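Local coordinates for flavodoxin (Bacillus cereus, PDB 6GAQ), which binds flavin mononucleotide and probably serves as a low-potential electron donor to a number of redox enzymes, at residues S24-I29 against V40-M45; L61-W66 against F73-F78. All coordinates share one frame; numbering follows the deposited sequence.

Interaction 1. Residues S24-I29 against V40-M45; sequences SIADLI and VVLQEM
The one flat side-chain group in this contact, the carboxylate of Asp-27, meets Leu-42 end-on and not over a face: OD1 stands 3.3 Å from Leu-42 CD2, with the methyl on the prolongation of the CG–OD1 bond. No hydrogen bond accompanies this approach, which is a van der Waals contact of an acidic oxygen with an aliphatic branch. The CA–CB bond of Asp-27 leads away from the strand, but CG lies anti to the carbonyl carbon (chi1 -68°), and this turn brings OD1 back toward the leucine's CD2 methyl. The two side chains run roughly perpendicular to each other.

The other branch of Leu-42 works closer to the helix backbone. Its CD1 lies 3.7 Å from Ala-26 CB and equally far from Ala-26 O, beside the carbonyl group. The fork of the leucine thus touches two successive residues of the helix, CD1 on the buried alanine and CD2 on the more exposed aspartate. With only a methyl at Ala-26, the backbones come near here, the CA atoms of Ala-26 and Leu-42 being 7.6 Å apart. Ile-13 of the adjacent strand packs against both residues, and Lys-30, one helical turn beyond Ala-26, also touches Leu-42.

Strand 40-44 pairs with strand 11-16 and forms one border of the central sheet, so the contact lays helix 21-35 over the sheet's margin. Together these elements make the first beta-alpha-beta crossover of the flavodoxin fold, in which the loop and helix start preceding Ala-26, with Ser-17 and Thr-22, bind FMN.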
ATOM      1  N   SER A  24       8.376  -7.536  -0.915  1.00 33.20           N
ATOM      2  CA  SER A  24       9.699  -6.922  -0.830  1.00 32.42           C
ATOM      3  C   SER A  24       9.599  -5.404  -0.772  1.00 28.90           C
ATOM      4  O   SER A  24      10.388  -4.747  -0.081  1.00 27.61           O
ATOM      5  CB  SER A  24      10.556  -7.362  -2.017  1.00 23.80           C
ATOM      6  OG  SER A  24      10.572  -8.774  -2.133  1.00 36.49           O
ATOM      7  N   ILE A  25       8.637  -4.826  -1.495  1.00 34.79           N
ATOM      8  CA  ILE A  25       8.405  -3.387  -1.408  1.00 39.23           C
ATOM      9  C   ILE A  25       7.937  -3.011  -0.010  1.00 34.63           C
ATOM     10  O   ILE A  25       8.366  -1.997   0.555  1.00 31.73           O
ATOM     11  CB  ILE A  25       7.394  -2.940  -2.479  1.00 26.28           C
ATOM     12  CG1 ILE A  25       7.874  -3.340  -3.873  1.00 28.15           C
ATOM     13  CG2 ILE A  25       7.171  -1.439  -2.406  1.00 23.32           C
ATOM     14  CD1 ILE A  25       6.811  -3.209  -4.934  1.00 37.41           C
ATOM     15  N   ALA A  26       7.048  -3.823   0.569  1.00 23.03           N
ATOM     16  CA  ALA A  26       6.558  -3.548   1.916  1.00 22.97           C
ATOM     17  C   ALA A  26       7.690  -3.591   2.934  1.00 28.48           C
ATOM     18  O   ALA A  26       7.707  -2.804   3.889  1.00 26.59           O
ATOM     19  CB  ALA A  26       5.461  -4.545   2.286  1.00 24.41           C
ATOM     20  N   ASP A  27       8.649  -4.501   2.745  1.00 31.00           N
ATOM     21  CA  ASP A  27       9.777  -4.591   3.667  1.00 28.95           C
ATOM     22  C   ASP A  27      10.658  -3.350   3.586  1.00 26.71           C
ATOM     23  O   ASP A  27      11.124  -2.844   4.614  1.00 32.27           O
ATOM     24  CB  ASP A  27      10.595  -5.849   3.376  1.00 34.01           C
ATOM     25  CG  ASP A  27       9.843  -7.122   3.709  1.00 36.11           C
ATOM     26  OD1 ASP A  27       8.933  -7.070   4.562  1.00 32.84           O
ATOM     27  OD2 ASP A  27      10.163  -8.177   3.119  1.00 34.11           O
ATOM     28  N   LEU A  28      10.900  -2.847   2.372  1.00 35.51           N
ATOM     29  CA  LEU A  28      11.733  -1.661   2.216  1.00 25.78           C
ATOM     30  C   LEU A  28      11.079  -0.439   2.850  1.00 23.95           C
ATOM     31  O   LEU A  28      11.748   0.355   3.520  1.00 26.15           O
ATOM     32  CB  LEU A  28      12.019  -1.410   0.735  1.00 29.78           C
ATOM     33  CG  LEU A  28      12.942  -2.406   0.028  1.00 23.02           C
ATOM     34  CD1 LEU A  28      12.806  -2.285  -1.480  1.00 28.43           C
ATOM     35  CD2 LEU A  28      14.387  -2.198   0.453  1.00 34.87           C
ATOM     36  N   ILE A  29       9.768  -0.276   2.656  1.00 25.58           N
ATOM     37  CA  ILE A  29       9.076   0.887   3.204  1.00 29.11           C
ATOM     38  C   ILE A  29       9.092   0.855   4.728  1.00 33.65           C
ATOM     39  O   ILE A  29       9.274   1.890   5.380  1.00 32.90           O
ATOM     40  CB  ILE A  29       7.640   0.958   2.651  1.00 37.16           C
ATOM     41  CG1 ILE A  29       7.665   1.115   1.130  1.00 26.58           C
ATOM     42  CG2 ILE A  29       6.872   2.103   3.294  1.00 20.42           C
ATOM     43  CD1 ILE A  29       6.335   0.839   0.468  1.00 41.20           C
ATOM     44  N   VAL A  40       5.716   0.758  13.269  1.00 26.22           N
ATOM     45  CA  VAL A  40       5.373   0.260  11.941  1.00 44.95           C
ATOM     46  C   VAL A  40       5.003  -1.213  12.054  1.00 34.72           C
ATOM     47  O   VAL A  40       5.856  -2.059  12.348  1.00 42.21           O
ATOM     48  CB  VAL A  40       6.523   0.466  10.948  1.00 36.17           C
ATOM     49  CG1 VAL A  40       6.071   0.143   9.533  1.00 29.70           C
ATOM     50  CG2 VAL A  40       7.044   1.891  11.041  1.00  9.80           C
ATOM     51  N   VAL A  41       3.731  -1.524  11.801  1.00 31.83           N
ATOM     52  CA  VAL A  41       3.228  -2.894  11.783  1.00 35.90           C
ATOM     53  C   VAL A  41       3.107  -3.347  10.335  1.00 39.74           C
ATOM     54  O   VAL A  41       2.653  -2.588   9.468  1.00 42.95           O
ATOM     55  CB  VAL A  41       1.877  -3.000  12.518  1.00 45.35           C
ATOM     56  CG1 VAL A  41       1.288  -4.398  12.374  1.00 24.38           C
ATOM     57  CG2 VAL A  41       2.042  -2.638  13.986  1.00 29.53           C
ATOM     58  N   LEU A  42       3.517  -4.587  10.069  1.00 31.44           N
ATOM     59  CA  LEU A  42       3.541  -5.153   8.725  1.00 32.74           C
ATOM     60  C   LEU A  42       2.626  -6.370   8.693  1.00 47.75           C
ATOM     61  O   LEU A  42       2.882  -7.358   9.390  1.00 47.12           O
ATOM     62  CB  LEU A  42       4.971  -5.534   8.331  1.00 39.41           C
ATOM     63  CG  LEU A  42       5.276  -5.948   6.892  1.00 46.03           C
ATOM     64  CD1 LEU A  42       5.400  -4.726   5.997  1.00 34.41           C
ATOM     65  CD2 LEU A  42       6.550  -6.777   6.851  1.00 43.94           C
ATOM     66  N   GLN A  43       1.568  -6.302   7.885  1.00 43.82           N
ATOM     67  CA  GLN A  43       0.555  -7.347   7.857  1.00 51.08           C
ATOM     68  C   GLN A  43       0.141  -7.650   6.425  1.00 46.41           C
ATOM     69  O   GLN A  43       0.230  -6.796   5.541  1.00 47.41           O
ATOM     70  CB  GLN A  43      -0.690  -6.950   8.665  1.00 50.93           C
ATOM     71  CG  GLN A  43      -0.518  -7.012  10.170  1.00 64.58           C
ATOM     72  CD  GLN A  43      -1.837  -6.885  10.908  1.00 69.20           C
ATOM     73  OE1 GLN A  43      -2.893  -6.732  10.294  1.00 52.49           O
ATOM     74  NE2 GLN A  43      -1.782  -6.944  12.233  1.00 81.31           N
ATOM     75  N   GLU A  44      -0.314  -8.882   6.209  1.00 39.59           N
ATOM     76  CA  GLU A  44      -0.993  -9.234   4.973  1.00 42.46           C
ATOM     77  C   GLU A  44      -2.462  -8.839   5.066  1.00 45.40           C
ATOM     78  O   GLU A  44      -3.079  -8.912   6.133  1.00 47.34           O
ATOM     79  CB  GLU A  44      -0.866 -10.732   4.688  1.00 33.35           C
ATOM     80  CG  GLU A  44       0.512 -11.315   4.976  1.00 30.79           C
ATOM     81  CD  GLU A  44       0.656 -12.746   4.487  1.00 45.91           C
ATOM     82  OE1 GLU A  44      -0.171 -13.180   3.657  1.00 43.53           O
ATOM     83  OE2 GLU A  44       1.596 -13.438   4.933  1.00 50.36           O
ATOM     84  N   MET A  45      -3.025  -8.409   3.936  1.00 44.38           N
ATOM     85  CA  MET A  45      -4.389  -7.896   3.936  1.00 55.93           C
ATOM     86  C   MET A  45      -5.441  -8.984   3.774  1.00 35.93           C
ATOM     87  O   MET A  45      -6.621  -8.730   4.041  1.00 66.12           O
ATOM     88  CB  MET A  45      -4.567  -6.851   2.831  1.00 46.75           C
ATOM     89  CG  MET A  45      -4.332  -7.372   1.427  1.00 40.14           C
ATOM     90  SD  MET A  45      -4.894  -6.203   0.174  1.00 50.68           S
ATOM     91  CE  MET A  45      -4.266  -4.666   0.844  1.00 24.40           C
TER

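Interaction 2. Residues L61-W66 against F73-F78; sequences LGSYTW and FEAEDF. With FMN (flavin mononucleotide), chain C.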
ATOM      1  N   LEU A  61      -1.389   0.901   2.130  1.00 35.00           N
ATOM      2  CA  LEU A  61      -1.831  -0.322   1.481  1.00 36.25           C
ATOM      3  C   LEU A  61      -0.923  -0.650   0.303  1.00 34.42           C
ATOM      4  O   LEU A  61      -0.311   0.234  -0.303  1.00 48.29           O
ATOM      5  CB  LEU A  61      -3.279  -0.197   1.002  1.00 33.86           C
ATOM      6  CG  LEU A  61      -4.331   0.187   2.046  1.00 43.94           C
ATOM      7  CD1 LEU A  61      -5.726   0.117   1.446  1.00 24.15           C
ATOM      8  CD2 LEU A  61      -4.228  -0.705   3.273  1.00 32.58           C
ATOM      9  N   GLY A  62      -0.840  -1.938  -0.016  1.00 29.40           N
ATOM     10  CA  GLY A  62      -0.035  -2.391  -1.131  1.00 33.01           C
ATOM     11  C   GLY A  62      -0.588  -3.650  -1.761  1.00 37.55           C
ATOM     12  O   GLY A  62      -1.018  -4.565  -1.053  1.00 39.28           O
ATOM     13  N   SER A  63      -0.591  -3.715  -3.089  1.00 25.51           N
ATOM     14  CA  SER A  63      -1.145  -4.877  -3.768  1.00 26.97           C
ATOM     15  C   SER A  63      -0.581  -4.961  -5.176  1.00 37.45           C
ATOM     16  O   SER A  63      -0.335  -3.941  -5.826  1.00 35.69           O
ATOM     17  CB  SER A  63      -2.676  -4.819  -3.820  1.00 24.17           C
ATOM     18  OG  SER A  63      -3.184  -5.682  -4.824  1.00 24.92           O
ATOM     19  N   TYR A  64      -0.377  -6.191  -5.635  1.00 26.46           N
ATOM     20  CA  TYR A  64      -0.057  -6.422  -7.031  1.00 22.87           C
ATOM     21  C   TYR A  64      -1.335  -6.407  -7.863  1.00 35.38           C
ATOM     22  O   TYR A  64      -2.450  -6.485  -7.340  1.00 40.42           O
ATOM     23  CB  TYR A  64       0.684  -7.749  -7.207  1.00 28.57           C
ATOM     24  CG  TYR A  64      -0.127  -8.984  -6.870  1.00 40.31           C
ATOM     25  CD1 TYR A  64      -0.389  -9.331  -5.550  1.00 43.41           C
ATOM     26  CD2 TYR A  64      -0.616  -9.810  -7.871  1.00 49.00           C
ATOM     27  CE1 TYR A  64      -1.123 -10.461  -5.239  1.00 46.61           C
ATOM     28  CE2 TYR A  64      -1.351 -10.942  -7.568  1.00 37.25           C
ATOM     29  CZ  TYR A  64      -1.600 -11.263  -6.253  1.00 37.68           C
ATOM     30  OH  TYR A  64      -2.332 -12.389  -5.953  1.00 56.73           O
ATOM     31  N   THR A  65      -1.165  -6.288  -9.175  1.00 47.44           N
ATOM     32  CA  THR A  65      -2.288  -6.256 -10.099  1.00 40.81           C
ATOM     33  C   THR A  65      -2.399  -7.593 -10.820  1.00 37.81           C
ATOM     34  O   THR A  65      -1.396  -8.148 -11.278  1.00 41.69           O
ATOM     35  CB  THR A  65      -2.132  -5.123 -11.117  1.00 35.29           C
ATOM     36  OG1 THR A  65      -1.987  -3.876 -10.428  1.00 36.26           O
ATOM     37  CG2 THR A  65      -3.354  -5.048 -12.015  1.00 28.93           C
ATOM     38  N   TRP A  66      -3.622  -8.112 -10.907  1.00 51.03           N
ATOM     39  CA  TRP A  66      -3.884  -9.379 -11.560  1.00 47.81           C
ATOM     40  C   TRP A  66      -4.549  -9.135 -12.917  1.00 49.93           C
ATOM     41  O   TRP A  66      -4.512  -8.016 -13.448  1.00 55.45           O
ATOM     42  CB  TRP A  66      -4.722 -10.264 -10.632  1.00 45.18           C
ATOM     43  CG  TRP A  66      -4.503 -11.736 -10.842  1.00 46.27           C
ATOM     44  CD1 TRP A  66      -5.461 -12.678 -11.079  1.00 57.44           C
ATOM     45  CD2 TRP A  66      -3.249 -12.435 -10.833  1.00 56.88           C
ATOM     46  NE1 TRP A  66      -4.884 -13.918 -11.218  1.00 51.64           N
ATOM     47  CE2 TRP A  66      -3.528 -13.796 -11.071  1.00 50.90           C
ATOM     48  CE3 TRP A  66      -1.918 -12.043 -10.647  1.00 56.93           C
ATOM     49  CZ2 TRP A  66      -2.527 -14.765 -11.128  1.00 48.37           C
ATOM     50  CZ3 TRP A  66      -0.927 -13.007 -10.702  1.00 47.60           C
ATOM     51  CH2 TRP A  66      -1.237 -14.352 -10.941  1.00 43.31           C
ATOM     52  N   PHE A  73      -7.652 -11.955  -6.300  1.00 62.03           N
ATOM     53  CA  PHE A  73      -8.742 -12.558  -5.539  1.00 73.33           C
ATOM     54  C   PHE A  73      -8.624 -12.282  -4.046  1.00 73.61           C
ATOM     55  O   PHE A  73      -9.639 -12.163  -3.351  1.00 62.44           O
ATOM     56  CB  PHE A  73      -8.766 -14.065  -5.793  1.00 86.73           C
ATOM     57  CG  PHE A  73      -7.407 -14.652  -6.066  1.00 99.44           C
ATOM     58  CD1 PHE A  73      -7.097 -15.153  -7.317  1.00 90.78           C
ATOM     59  CD2 PHE A  73      -6.440 -14.697  -5.073  1.00 98.40           C
ATOM     60  CE1 PHE A  73      -5.850 -15.690  -7.576  1.00 83.83           C
ATOM     61  CE2 PHE A  73      -5.188 -15.232  -5.326  1.00 94.53           C
ATOM     62  CZ  PHE A  73      -4.894 -15.729  -6.580  1.00 86.28           C
ATOM     63  N   GLU A  74      -7.395 -12.166  -3.541  1.00 66.17           N
ATOM     64  CA  GLU A  74      -7.169 -11.991  -2.111  1.00 71.10           C
ATOM     65  C   GLU A  74      -7.480 -10.573  -1.652  1.00 77.36           C
ATOM     66  O   GLU A  74      -7.872 -10.369  -0.496  1.00 65.45           O
ATOM     67  CB  GLU A  74      -5.719 -12.340  -1.784  1.00 70.71           C
ATOM     68  CG  GLU A  74      -4.763 -11.964  -2.911  1.00 65.06           C
ATOM     69  CD  GLU A  74      -3.396 -12.596  -2.767  1.00 75.90           C
ATOM     70  OE1 GLU A  74      -3.079 -13.512  -3.554  1.00 74.76           O
ATOM     71  OE2 GLU A  74      -2.633 -12.170  -1.873  1.00 68.27           O
ATOM     72  N   ALA A  75      -7.303  -9.585  -2.531  1.00 71.57           N
ATOM     73  CA  ALA A  75      -7.424  -8.182  -2.160  1.00 56.59           C
ATOM     74  C   ALA A  75      -8.808  -7.601  -2.406  1.00 55.98           C
ATOM     75  O   ALA A  75      -9.158  -6.598  -1.775  1.00 34.55           O
ATOM     76  CB  ALA A  75      -6.391  -7.341  -2.922  1.00 67.34           C
ATOM     77  N   GLU A  76      -9.598  -8.195  -3.305  1.00 64.80           N
ATOM     78  CA  GLU A  76     -10.938  -7.673  -3.556  1.00 61.09           C
ATOM     79  C   GLU A  76     -11.840  -7.840  -2.341  1.00 58.65           C
ATOM     80  O   GLU A  76     -12.691  -6.981  -2.080  1.00 47.50           O
ATOM     81  CB  GLU A  76     -11.554  -8.357  -4.777  1.00 66.14           C
ATOM     82  CG  GLU A  76     -12.939  -7.836  -5.141  1.00 72.67           C
ATOM     83  CD  GLU A  76     -13.476  -8.445  -6.420  1.00 87.43           C
ATOM     84  OE1 GLU A  76     -12.699  -9.111  -7.135  1.00 84.02           O
ATOM     85  OE2 GLU A  76     -14.677  -8.257  -6.709  1.00100.35           O
ATOM     86  N   ASP A  77     -11.671  -8.930  -1.588  1.00 62.64           N
ATOM     87  CA  ASP A  77     -12.440  -9.105  -0.362  1.00 63.19           C
ATOM     88  C   ASP A  77     -12.097  -8.020   0.652  1.00 53.27           C
ATOM     89  O   ASP A  77     -12.990  -7.413   1.253  1.00 39.86           O
ATOM     90  CB  ASP A  77     -12.189 -10.494   0.225  1.00 56.59           C
ATOM     91  CG  ASP A  77     -13.315 -10.956   1.130  1.00 82.67           C
ATOM     92  OD1 ASP A  77     -14.447 -10.452   0.974  1.00 82.35           O
ATOM     93  OD2 ASP A  77     -13.069 -11.822   1.996  1.00 82.70           O
ATOM     94  N   PHE A  78     -10.802  -7.757   0.847  1.00 41.93           N
ATOM     95  CA  PHE A  78     -10.392  -6.683   1.746  1.00 39.28           C
ATOM     96  C   PHE A  78     -10.799  -5.316   1.209  1.00 53.61           C
ATOM     97  O   PHE A  78     -11.132  -4.418   1.992  1.00 47.29           O
ATOM     98  CB  PHE A  78      -8.879  -6.733   1.973  1.00 42.92           C
ATOM     99  CG  PHE A  78      -8.340  -5.556   2.738  1.00 33.83           C
ATOM    100  CD1 PHE A  78      -8.401  -5.527   4.122  1.00 41.55           C
ATOM    101  CD2 PHE A  78      -7.773  -4.479   2.076  1.00 35.25           C
ATOM    102  CE1 PHE A  78      -7.908  -4.447   4.830  1.00 39.24           C
ATOM    103  CE2 PHE A  78      -7.280  -3.395   2.778  1.00 39.93           C
ATOM    104  CZ  PHE A  78      -7.347  -3.380   4.158  1.00 35.23           C
TER
HETATM  105  N1  FMN C1001       0.549  -6.365 -13.858  1.00 44.61           N
HETATM  106  C2  FMN C1001      -0.087  -5.168 -14.121  1.00 42.44           C
HETATM  107  O2  FMN C1001       0.477  -4.106 -13.868  1.00 41.48           O
HETATM  108  N3  FMN C1001      -1.354  -5.160 -14.669  1.00 44.27           N
HETATM  109  C4  FMN C1001      -1.993  -6.349 -14.955  1.00 47.03           C
HETATM  110  O4  FMN C1001      -3.123  -6.340 -15.442  1.00 48.44           O
HETATM  111  C4A FMN C1001      -1.356  -7.555 -14.691  1.00 47.73           C
HETATM  112  N5  FMN C1001      -1.992  -8.745 -14.977  1.00 42.68           N
HETATM  113  C5A FMN C1001      -1.360  -9.942 -14.715  1.00 36.12           C
HETATM  114  C6  FMN C1001      -2.005 -11.139 -15.004  1.00 43.23           C
HETATM  115  C7  FMN C1001      -1.375 -12.349 -14.744  1.00 40.11           C
HETATM  116  C7M FMN C1001      -2.076 -13.638 -15.058  1.00 34.13           C
HETATM  117  C8  FMN C1001      -0.098 -12.362 -14.193  1.00 38.84           C
HETATM  118  C8M FMN C1001       0.588 -13.665 -13.910  1.00 43.64           C
HETATM  119  C9  FMN C1001       0.546 -11.164 -13.904  1.00 37.42           C
HETATM  120  C9A FMN C1001      -0.082  -9.951 -14.163  1.00 44.83           C
HETATM  121  N10 FMN C1001       0.553  -8.759 -13.866  1.00 41.71           N
HETATM  122  C10 FMN C1001      -0.081  -7.561 -14.139  1.00 41.53           C
HETATM  123  C1' FMN C1001       1.941  -8.758 -13.288  1.00 42.01           C
HETATM  124  C2' FMN C1001       2.005  -8.808 -11.765  1.00 32.78           C
HETATM  125  O2' FMN C1001       1.308  -7.718 -11.208  1.00 40.06           O
HETATM  126  C3' FMN C1001       3.476  -8.755 -11.360  1.00 27.85           C
HETATM  127  O3' FMN C1001       4.084  -9.995 -11.649  1.00 36.32           O
HETATM  128  C4' FMN C1001       3.702  -8.401  -9.892  1.00 41.53           C
HETATM  129  O4' FMN C1001       5.030  -7.955  -9.733  1.00 33.19           O
HETATM  130  C5' FMN C1001       3.463  -9.576  -8.949  1.00 38.88           C
HETATM  131  O5' FMN C1001       3.659  -9.119  -7.628  1.00 37.53           O
HETATM  132  P   FMN C1001       3.770 -10.132  -6.379  1.00 39.35           P
HETATM  133  O1P FMN C1001       5.140 -10.760  -6.388  1.00 45.71           O
HETATM  134  O2P FMN C1001       3.581  -9.366  -5.092  1.00 32.52           O
HETATM  135  O3P FMN C1001       2.719 -11.211  -6.494  1.00 43.05           O
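Tyr-64 and Glu-74 supply the hydrogen bond that ties the two segments together. Tyr-64 OH donates to Glu-74 OE1 at 2.8 Å. It reaches that oxygen from well above the carboxylate plane (69° out of it), while the carboxylate lies at the edge of the tyrosine ring, the two planes nearly perpendicular. Within segment 61-66, Ser-63 OG donates to the carbonyl O of the next residue, Tyr-64, where the strand gives way to the loop.

Aromatic contacts follow in the loop beyond the strand. Phe-73 and Trp-66 form an edge-to-face pair, the edge of Phe-73 toward the indole, with 5.5 Å between the phenyl and five-membered-ring centroids and planes at 64°. Apolar packing closes the far end, where both methyls of Leu-61 meet Phe-78 at CE2; CD1 approaches CE2 to 4.1 Å, near the plane of that ring. Between these ends Ala-75 CB rests on Ser-63 OG.

The cofactor lies over one face of each ring, Tyr-64 and Trp-66. FMN O3P is 3.6 Å above the tyrosine plane, toward the rim. The indole face turned from Phe-73 lies over the dimethylbenzene end of the flavin, with Trp-66 CZ3 3.6 Å from FMN C8. Trp-66 CG is roughly anti to the backbone N, which swings the indole alongside the flavin. Between these two residues in the chain, Thr-65 accepts at its O a hydrogen bond from FMN O2' (2.7 Å), and Thr-65 OG1 is held by Ala-108 N. An aromatic wall laid against the isoalloxazine, at the carboxyl end of a central parallel strand, is characteristic of the flavodoxin FMN site.

From the N terminus, strand 11-16 leads through the FMN phosphate loop into helix 21-35, and interaction 1 closes the return to strand 40-44. The chain then crosses to strand 58-63, where interaction 2 closes the short loop between the strand end and helix 73-81. The two contacts follow in series, neither nested nor crossing. They lie on opposite faces of the same parallel sheet, whose order places strand 11-16 between strands 40-44 and 58-63. Met-45, just past the edge strand, joins them directly, its SD 3.6 Å from Ala-75 CB, so the end of segment 40-45 meets the helix of interaction 2.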